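Local coordinates for putative isomerase YbhH (Escherichia coli, PDB 6OTV), which is probably an isomerase of the PrpF family, with a likely diaminopimelate epimerase-like fold, its substrate and reaction not assigned, at residues A[18-23]-A[101-106]; A[30-35]-A[85-90]; A[284-289]-A[319-324]. All coordinates share one frame; numbering follows the deposited sequence.

Contact 1. Residues A[18-23]-A[101-106]; sequences FLLAEH and GAFAIE. With EDO (1,2-ethanediol), chain L.
One face of the Phe-103 ring receives the CB of Phe-18, which sits 3.6 Å above the ring plane and is displaced toward the rim. The approach is a CH-pi contact, CB of Phe-18 lying 3.9 Å from the ring centroid of Phe-103. The aromatic ring of Phe-18 itself runs past in the opposite direction, so the two rings meet obliquely, with planes at 42° and centroids 5.8 Å apart. Phe-103 extends straight from its helix because CG lies anti to the backbone N (chi1 -180°), and this carries its far rim over the strand backbone, where CZ is 3.7 Å from the carbonyl O of Phe-18. Leu-20 adds a methyl at a slant, its CD2 packing 3.8 Å from CE2 of Phe-103. Beyond Leu-20 the chain enters a short 3-10 turn, and the backbone N of Glu-22 makes a weak hydrogen bond to O2 of an ethanediol that is also held by Arg-65 N. Val-7 and Ile-63, from the two strands flanking 14-20, also touch the Phe-103 side chain. This packing of a helix-borne phenylalanine on strands 3-11, 14-20 and 59-65 is consistent with the family's diaminopimelate epimerase-like fold, in which strands wrap round a central helix.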
loop_
_atom_site.group_PDB
_atom_site.type_symbol
_atom_site.label_atom_id
_atom_site.label_comp_id
_atom_site.label_asym_id
_atom_site.label_seq_id
_atom_site.Cartn_x
_atom_site.Cartn_y
_atom_site.Cartn_z
ATOM N N PHE A 18 -13.948 19.349 8.811
ATOM C CA PHE A 18 -13.164 18.145 9.038
ATOM C C PHE A 18 -13.582 17.568 10.386
ATOM O O PHE A 18 -13.485 18.246 11.416
ATOM C CB PHE A 18 -11.666 18.451 8.987
ATOM C CG PHE A 18 -11.136 18.634 7.585
ATOM C CD1 PHE A 18 -11.466 19.757 6.843
ATOM C CD2 PHE A 18 -10.313 17.677 7.008
ATOM C CE1 PHE A 18 -10.988 19.925 5.553
ATOM C CE2 PHE A 18 -9.829 17.837 5.720
ATOM C CZ PHE A 18 -10.168 18.963 4.991
ATOM N N LEU A 19 -14.069 16.330 10.368
ATOM C CA LEU A 19 -14.685 15.702 11.525
ATOM C C LEU A 19 -14.035 14.354 11.789
ATOM O O LEU A 19 -13.578 13.675 10.866
ATOM C CB LEU A 19 -16.194 15.504 11.311
ATOM C CG LEU A 19 -17.003 16.749 10.936
ATOM C CD1 LEU A 19 -18.400 16.365 10.474
ATOM C CD2 LEU A 19 -17.069 17.709 12.116
ATOM N N LEU A 20 -13.995 13.975 13.062
ATOM C CA LEU A 20 -13.601 12.631 13.456
ATOM C C LEU A 20 -14.820 11.722 13.427
ATOM O O LEU A 20 -15.894 12.092 13.909
ATOM C CB LEU A 20 -12.984 12.628 14.855
ATOM C CG LEU A 20 -11.641 13.334 15.025
ATOM C CD1 LEU A 20 -11.300 13.451 16.500
ATOM C CD2 LEU A 20 -10.552 12.578 14.284
ATOM N N ALA A 21 -14.648 10.526 12.860
ATOM C CA ALA A 21 -15.761 9.588 12.759
ATOM C C ALA A 21 -16.306 9.184 14.122
ATOM O O ALA A 21 -17.469 8.775 14.211
ATOM C CB ALA A 21 -15.330 8.349 11.970
ATOM N N GLU A 22 -15.496 9.293 15.181
ATOM C CA GLU A 22 -15.977 9.017 16.533
ATOM C C GLU A 22 -17.215 9.838 16.867
ATOM O O GLU A 22 -18.118 9.362 17.562
ATOM C CB GLU A 22 -14.886 9.322 17.559
ATOM C CG GLU A 22 -13.833 8.265 17.741
ATOM C CD GLU A 22 -12.732 8.737 18.672
ATOM O OE1 GLU A 22 -12.719 9.942 19.005
ATOM O OE2 GLU A 22 -11.886 7.908 19.072
ATOM N N HIS A 23 -17.265 11.080 16.394
ATOM C CA HIS A 23 -18.268 12.042 16.822
ATOM C C HIS A 23 -19.542 11.986 15.992
ATOM O O HIS A 23 -20.403 12.859 16.142
ATOM C CB HIS A 23 -17.674 13.450 16.789
ATOM C CG HIS A 23 -16.486 13.614 17.685
ATOM N ND1 HIS A 23 -15.444 14.469 17.394
ATOM C CD2 HIS A 23 -16.175 13.030 18.866
ATOM C CE1 HIS A 23 -14.543 14.404 18.358
ATOM N NE2 HIS A 23 -14.963 13.539 19.264
ATOM N N GLY A 101 -4.119 14.936 5.869
ATOM C CA GLY A 101 -2.886 14.588 6.561
ATOM C C GLY A 101 -2.591 15.503 7.734
ATOM O O GLY A 101 -2.263 15.043 8.831
ATOM N N ALA A 102 -2.702 16.816 7.517
ATOM C CA ALA A 102 -2.461 17.767 8.596
ATOM C C ALA A 102 -3.492 17.614 9.705
ATOM O O ALA A 102 -3.168 17.757 10.891
ATOM C CB ALA A 102 -2.468 19.196 8.052
ATOM N N PHE A 103 -4.742 17.324 9.341
ATOM C CA PHE A 103 -5.775 17.123 10.350
ATOM C C PHE A 103 -5.498 15.873 11.176
ATOM O O PHE A 103 -5.708 15.866 12.394
ATOM C CB PHE A 103 -7.146 17.042 9.681
ATOM C CG PHE A 103 -8.283 16.840 10.641
ATOM C CD1 PHE A 103 -8.866 17.921 11.284
ATOM C CD2 PHE A 103 -8.777 15.570 10.894
ATOM C CE1 PHE A 103 -9.917 17.738 12.171
ATOM C CE2 PHE A 103 -9.829 15.381 11.779
ATOM C CZ PHE A 103 -10.399 16.468 12.415
ATOM N N ALA A 104 -5.021 14.806 10.530
ATOM C CA ALA A 104 -4.737 13.572 11.254
ATOM C C ALA A 104 -3.598 13.763 12.247
ATOM O O ALA A 104 -3.624 13.196 13.346
ATOM C CB ALA A 104 -4.410 12.451 10.270
ATOM N N ILE A 105 -2.596 14.564 11.883
ATOM C CA ILE A 105 -1.472 14.800 12.783
ATOM C C ILE A 105 -1.901 15.660 13.965
ATOM O O ILE A 105 -1.552 15.373 15.116
ATOM C CB ILE A 105 -0.300 15.432 12.011
ATOM C CG1 ILE A 105 0.180 14.486 10.907
ATOM C CG2 ILE A 105 0.839 15.772 12.959
ATOM C CD1 ILE A 105 1.069 15.142 9.874
ATOM N N GLU A 106 -2.671 16.722 13.709
ATOM C CA GLU A 106 -3.097 17.594 14.798
ATOM C C GLU A 106 -4.029 16.893 15.779
ATOM O O GLU A 106 -4.109 17.309 16.940
ATOM C CB GLU A 106 -3.779 18.847 14.244
ATOM C CG GLU A 106 -2.850 19.777 13.482
ATOM C CD GLU A 106 -3.415 21.178 13.356
ATOM O OE1 GLU A 106 -3.602 21.839 14.398
ATOM O OE2 GLU A 106 -3.687 21.615 12.219
HETATM C C1 EDO L . -10.487 7.976 15.594
HETATM O O1 EDO L . -10.220 6.985 14.593
HETATM C C2 EDO L . -11.510 8.979 15.072
HETATM O O2 EDO L . -12.718 8.300 14.711
#

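Contact 2. Residues A[30-35]-A[85-90]; sequences QRDKIL and QRVDTT
Asp-32 on the helix and Val-87 on the short strand point their side chains at each other and cross at a slant, without a hydrogen bond between the segments. The valine lies along the aspartate. Its CG2 faces the root of the residue, 3.8 Å from the carbonyl O of Asp-32 and close to CB, while CG1 reaches the carboxylate and lies 3.8 Å from OD1. CB of Val-87 fills the middle of the contact, 3.8 Å from the carboxylate carbon CG of Asp-32. This division follows from the valine torsion: with CG1 anti to the backbone N (chi1 175°), CG2 is left beside that N, and the two methyls are spread along the acidic side chain.

The charge of the carboxylate is probably offset in part by the preceding residue. NH2 of Arg-31 comes within 3.2 Å of Asp-32 OD1, but the oxygen stands well out of the guanidinium plane, so the attraction is one of charge alone. On the hydrocarbon side, Leu-35, one turn along the helix, approaches more loosely, CD1 lying 4.4 Å from CG1 of Val-87.

Past the valine, the chain is shaped by an Asx turn. OD1 of Asp-88, whose CB points away from the helix, accepts hydrogen bonds from both the backbone N and OG1 of Thr-90; the hydroxyl uses the syn lone pair, whereas the N-H arrives from above the carboxylate plane.

Strand 87-88 runs antiparallel to strand 73-80, where Ala-78 touches Leu-35, Val-87 and Thr-89 alike. Met-36 of helix 28-39 also touches Val-87, and the same helix rests Arg-31 and Leu-35 on Ile-62 and Val-60 of strand 59-65.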
loop_
_atom_site.group_PDB
_atom_site.type_symbol
_atom_site.label_atom_id
_atom_site.label_comp_id
_atom_site.label_asym_id
_atom_site.label_seq_id
_atom_site.Cartn_x
_atom_site.Cartn_y
_atom_site.Cartn_z
ATOM N N GLN A 30 -29.083 9.447 10.064
ATOM C CA GLN A 30 -28.807 10.413 11.122
ATOM C C GLN A 30 -27.500 11.152 10.866
ATOM O O GLN A 30 -27.403 12.361 11.112
ATOM C CB GLN A 30 -28.769 9.711 12.480
ATOM C CG GLN A 30 -30.083 9.073 12.878
ATOM C CD GLN A 30 -31.207 10.085 12.981
ATOM O OE1 GLN A 30 -31.004 11.212 13.435
ATOM N NE2 GLN A 30 -32.402 9.690 12.552
ATOM N N ARG A 31 -26.481 10.439 10.376
ATOM C CA ARG A 31 -25.210 11.084 10.063
ATOM C C ARG A 31 -25.392 12.172 9.014
ATOM O O ARG A 31 -24.869 13.283 9.164
ATOM C CB ARG A 31 -24.195 10.042 9.589
ATOM C CG ARG A 31 -22.867 10.627 9.132
ATOM C CD ARG A 31 -21.949 9.562 8.541
ATOM N NE ARG A 31 -22.531 8.902 7.373
ATOM C CZ ARG A 31 -22.480 9.384 6.133
ATOM N NH1 ARG A 31 -21.878 10.541 5.891
ATOM N NH2 ARG A 31 -23.034 8.712 5.132
ATOM N N ASP A 32 -26.148 11.875 7.953
ATOM C CA ASP A 32 -26.355 12.856 6.893
ATOM C C ASP A 32 -27.126 14.068 7.397
ATOM O O ASP A 32 -26.844 15.202 6.991
ATOM C CB ASP A 32 -27.080 12.209 5.714
ATOM C CG ASP A 32 -26.174 11.305 4.901
ATOM O OD1 ASP A 32 -24.969 11.226 5.222
ATOM O OD2 ASP A 32 -26.669 10.677 3.942
ATOM N N LYS A 33 -28.110 13.855 8.277
ATOM C CA LYS A 33 -28.827 14.987 8.858
ATOM C C LYS A 33 -27.880 15.903 9.624
ATOM O O LYS A 33 -28.000 17.132 9.559
ATOM C CB LYS A 33 -29.949 14.493 9.772
ATOM C CG LYS A 33 -31.211 14.059 9.043
ATOM C CD LYS A 33 -32.347 13.813 10.027
ATOM C CE LYS A 33 -33.665 13.550 9.310
ATOM N NZ LYS A 33 -33.608 12.328 8.461
ATOM N N ILE A 34 -26.923 15.323 10.348
ATOM C CA ILE A 34 -25.957 16.132 11.081
ATOM C C ILE A 34 -25.085 16.924 10.118
ATOM O O ILE A 34 -24.818 18.112 10.336
ATOM C CB ILE A 34 -25.123 15.235 12.012
ATOM C CG1 ILE A 34 -26.012 14.680 13.127
ATOM C CG2 ILE A 34 -23.933 15.997 12.582
ATOM C CD1 ILE A 34 -25.340 13.654 13.993
ATOM N N LEU A 35 -24.642 16.289 9.028
ATOM C CA LEU A 35 -23.799 16.984 8.061
ATOM C C LEU A 35 -24.537 18.159 7.432
ATOM O O LEU A 35 -23.950 19.228 7.223
ATOM C CB LEU A 35 -23.319 16.010 6.984
ATOM C CG LEU A 35 -22.488 14.819 7.466
ATOM C CD1 LEU A 35 -21.914 14.046 6.284
ATOM C CD2 LEU A 35 -21.381 15.280 8.399
ATOM N N GLN A 85 -31.667 19.900 0.861
ATOM C CA GLN A 85 -31.121 19.108 1.963
ATOM C C GLN A 85 -30.802 17.710 1.449
ATOM O O GLN A 85 -31.616 16.789 1.524
ATOM C CB GLN A 85 -32.099 19.076 3.132
ATOM C CG GLN A 85 -32.331 20.444 3.771
ATOM C CD GLN A 85 -33.246 20.382 4.979
ATOM O OE1 GLN A 85 -34.426 20.055 4.864
ATOM N NE2 GLN A 85 -32.701 20.693 6.149
ATOM N N ARG A 86 -29.590 17.554 0.924
ATOM C CA ARG A 86 -29.138 16.283 0.381
ATOM C C ARG A 86 -27.645 16.150 0.640
ATOM O O ARG A 86 -26.926 17.148 0.739
ATOM C CB ARG A 86 -29.439 16.174 -1.122
ATOM C CG ARG A 86 -29.384 14.753 -1.670
ATOM C CD ARG A 86 -29.793 14.679 -3.141
ATOM N NE ARG A 86 -28.698 15.012 -4.049
ATOM C CZ ARG A 86 -28.627 16.136 -4.755
ATOM N NH1 ARG A 86 -29.593 17.039 -4.664
ATOM N NH2 ARG A 86 -27.592 16.356 -5.557
ATOM N N VAL A 87 -27.185 14.908 0.760
ATOM C CA VAL A 87 -25.770 14.596 0.916
ATOM C C VAL A 87 -25.373 13.621 -0.183
ATOM O O VAL A 87 -26.085 12.644 -0.439
ATOM C CB VAL A 87 -25.460 14.012 2.308
ATOM C CG1 VAL A 87 -24.001 13.583 2.393
ATOM C CG2 VAL A 87 -25.776 15.031 3.392
ATOM N N ASP A 88 -24.242 13.890 -0.830
ATOM C CA ASP A 88 -23.700 13.038 -1.881
ATOM C C ASP A 88 -22.302 12.591 -1.481
ATOM O O ASP A 88 -21.440 13.426 -1.187
ATOM C CB ASP A 88 -23.664 13.780 -3.221
ATOM C CG ASP A 88 -23.183 12.905 -4.369
ATOM O OD1 ASP A 88 -23.032 11.677 -4.185
ATOM O OD2 ASP A 88 -22.955 13.456 -5.466
ATOM N N THR A 89 -22.079 11.277 -1.479
ATOM C CA THR A 89 -20.800 10.694 -1.088
ATOM C C THR A 89 -20.162 9.908 -2.231
ATOM O O THR A 89 -19.379 8.985 -1.998
ATOM C CB THR A 89 -20.969 9.798 0.140
ATOM O OG1 THR A 89 -21.911 8.758 -0.151
ATOM C CG2 THR A 89 -21.467 10.611 1.330
ATOM N N THR A 90 -20.477 10.272 -3.482
ATOM C CA THR A 90 -19.923 9.527 -4.615
ATOM C C THR A 90 -18.445 9.823 -4.836
ATOM O O THR A 90 -17.628 8.887 -4.764
ATOM C CB THR A 90 -20.757 9.787 -5.873
ATOM O OG1 THR A 90 -22.084 9.288 -5.677
ATOM C CG2 THR A 90 -20.137 9.096 -7.076
#

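Contact 3. Residues A[284-289]-A[319-324]; sequences AISSSC and VHLSNE. With EDO (1,2-ethanediol), chain O.
Ser-286 and Leu-321 form the dense part of this contact, in which helix 279-290 packs on strand 315-322; the arrangement is consistent with the second half of a diaminopimelate epimerase-like fold, where beta strands curve around a central helix. The segment axes pass 9.2 Å apart at 47°. The helix meets the strand here through the small side chains of Ser-286 and Ser-287. CD1 of Leu-321 presses on the backbone at 3.3 Å from the carbonyl O of Ser-286, and it also lies 3.9 Å from CA of Ser-287. Alongside, OG of Ser-286 is 3.4 Å from CG1 of Val-319.

That hydroxyl is buried among methyls yet satisfied. Held between the backbone N and the carbonyl carbon (chi1 62°), OG turns back along its own helix and bonds to the carbonyl oxygens of Ala-282 and Ile-283. Ser-287 likewise uses Ile-283 O, and Ser-288 OG donates to Ile-285 O at 2.7 Å; that oxygen also accepts from the backbone N of Cys-289.

Packing slackens toward Ser-287, whose OG stays 4.5 Å from CD2 of Leu-321. Farther along, residues 322-324 have no contact with the helix segment: Ser-322 is partly exposed, and Glu-324 is exposed and packs on Ser-66 of the second subunit. An ethanediol, probably from the crystallisation liquor, occupies this side. Its O2 shares a hydrogen bond with Ser-322 OG, and its O1 accepts a hydrogen bond from the backbone N of Glu-324 at 2.9 Å, nearly straight, with an N-H...O angle of 163°.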
loop_
_atom_site.group_PDB
_atom_site.type_symbol
_atom_site.label_atom_id
_atom_site.label_comp_id
_atom_site.label_asym_id
_atom_site.label_seq_id
_atom_site.Cartn_x
_atom_site.Cartn_y
_atom_site.Cartn_z
ATOM N N ALA A 284 -5.904 11.323 -14.999
ATOM C CA ALA A 284 -6.193 10.554 -16.206
ATOM C C ALA A 284 -5.660 11.254 -17.451
ATOM O O ALA A 284 -5.026 10.624 -18.305
ATOM C CB ALA A 284 -7.699 10.314 -16.322
ATOM N N ILE A 285 -5.911 12.560 -17.569
ATOM C CA ILE A 285 -5.499 13.301 -18.760
ATOM C C ILE A 285 -3.979 13.363 -18.856
ATOM O O ILE A 285 -3.400 13.137 -19.925
ATOM C CB ILE A 285 -6.117 14.708 -18.751
ATOM C CG1 ILE A 285 -7.640 14.609 -18.765
ATOM C CG2 ILE A 285 -5.617 15.512 -19.940
ATOM C CD1 ILE A 285 -8.321 15.822 -18.192
ATOM N N SER A 286 -3.311 13.681 -17.745
ATOM C CA SER A 286 -1.853 13.734 -17.761
ATOM C C SER A 286 -1.257 12.373 -18.102
ATOM O O SER A 286 -0.229 12.290 -18.785
ATOM C CB SER A 286 -1.328 14.233 -16.413
ATOM O OG SER A 286 -1.685 13.342 -15.368
ATOM N N SER A 287 -1.899 11.292 -17.643
ATOM C CA SER A 287 -1.420 9.949 -17.961
ATOM C C SER A 287 -1.490 9.676 -19.458
ATOM O O SER A 287 -0.549 9.121 -20.039
ATOM C CB SER A 287 -2.229 8.904 -17.194
ATOM O OG SER A 287 -2.048 9.045 -15.798
ATOM N N SER A 288 -2.599 10.053 -20.098
ATOM C CA SER A 288 -2.711 9.855 -21.539
ATOM C C SER A 288 -1.655 10.647 -22.296
ATOM O O SER A 288 -1.237 10.237 -23.383
ATOM C CB SER A 288 -4.107 10.240 -22.020
ATOM O OG SER A 288 -4.314 11.638 -21.916
ATOM N N CYS A 289 -1.203 11.775 -21.739
ATOM C CA CYS A 289 -0.118 12.520 -22.373
ATOM C C CYS A 289 1.186 11.736 -22.359
ATOM O O CYS A 289 1.996 11.868 -23.284
ATOM C CB CYS A 289 0.082 13.869 -21.681
ATOM S SG CYS A 289 -1.267 15.049 -21.898
ATOM N N VAL A 319 0.698 18.357 -12.694
ATOM C CA VAL A 319 0.720 16.953 -12.302
ATOM C C VAL A 319 2.110 16.413 -12.598
ATOM O O VAL A 319 2.597 16.527 -13.729
ATOM C CB VAL A 319 -0.345 16.122 -13.040
ATOM C CG1 VAL A 319 -0.326 14.678 -12.539
ATOM C CG2 VAL A 319 -1.726 16.734 -12.870
ATOM N N HIS A 320 2.754 15.851 -11.580
ATOM C CA HIS A 320 4.055 15.217 -11.747
ATOM C C HIS A 320 3.847 13.728 -11.986
ATOM O O HIS A 320 3.230 13.041 -11.164
ATOM C CB HIS A 320 4.945 15.447 -10.526
ATOM C CG HIS A 320 6.324 14.883 -10.677
ATOM N ND1 HIS A 320 6.708 13.687 -10.108
ATOM C CD2 HIS A 320 7.408 15.346 -11.346
ATOM C CE1 HIS A 320 7.969 13.442 -10.413
ATOM N NE2 HIS A 320 8.418 14.432 -11.163
ATOM N N LEU A 321 4.345 13.240 -13.114
ATOM C CA LEU A 321 4.281 11.831 -13.461
ATOM C C LEU A 321 5.647 11.179 -13.289
ATOM O O LEU A 321 6.689 11.838 -13.333
ATOM C CB LEU A 321 3.791 11.643 -14.900
ATOM C CG LEU A 321 2.300 11.854 -15.147
ATOM C CD1 LEU A 321 1.928 11.342 -16.523
ATOM C CD2 LEU A 321 1.479 11.153 -14.080
ATOM N N SER A 322 5.625 9.863 -13.101
ATOM C CA SER A 322 6.822 9.087 -12.811
ATOM C C SER A 322 6.491 7.615 -13.002
ATOM O O SER A 322 5.368 7.181 -12.734
ATOM C CB SER A 322 7.318 9.350 -11.384
ATOM O OG SER A 322 8.178 8.319 -10.936
ATOM N N ASN A 323 7.477 6.851 -13.468
ATOM C CA ASN A 323 7.259 5.423 -13.691
ATOM C C ASN A 323 8.597 4.704 -13.591
ATOM O O ASN A 323 9.483 4.934 -14.417
ATOM C CB ASN A 323 6.602 5.186 -15.048
ATOM C CG ASN A 323 5.994 3.799 -15.166
ATOM O OD1 ASN A 323 6.386 2.872 -14.457
ATOM N ND2 ASN A 323 5.030 3.652 -16.069
ATOM N N GLU A 324 8.738 3.840 -12.586
ATOM C CA GLU A 324 9.924 3.005 -12.446
ATOM C C GLU A 324 9.773 1.646 -13.109
ATOM O O GLU A 324 10.741 0.879 -13.140
ATOM C CB GLU A 324 10.268 2.800 -10.966
ATOM C CG GLU A 324 10.757 4.050 -10.259
ATOM C CD GLU A 324 12.224 4.330 -10.512
ATOM O OE1 GLU A 324 12.881 3.516 -11.198
ATOM O OE2 GLU A 324 12.724 5.363 -10.017
HETATM C C1 EDO O . 6.906 3.277 -9.486
HETATM O O1 EDO O . 6.543 3.101 -10.861
HETATM C C2 EDO O . 6.651 4.713 -9.036
HETATM O O2 EDO O . 7.557 5.602 -9.702
#

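Overall arrangement
Contacts 1 and 2 belong to the N-terminal part of the chain and are nested and touch: contact 2 lies within the loop closed by contact 1, their centres are 18 Å apart, and Leu-19 CD1 meets Leu-35 CD2 at 3.8 Å. Strand 14-20 thus has helix 94-106 and helix 28-39 as neighbours. Contact 3 follows later in the sequence, with its centre about 30 Å from that of contact 1 and 34 Å from that of contact 2, across the chain's centre from the latter. Contacts 1 and 3 each set a helix against strands at a similar angle, consistent with the two related halves of an epimerase-like fold, whose strands are joined through the long strand 332-344.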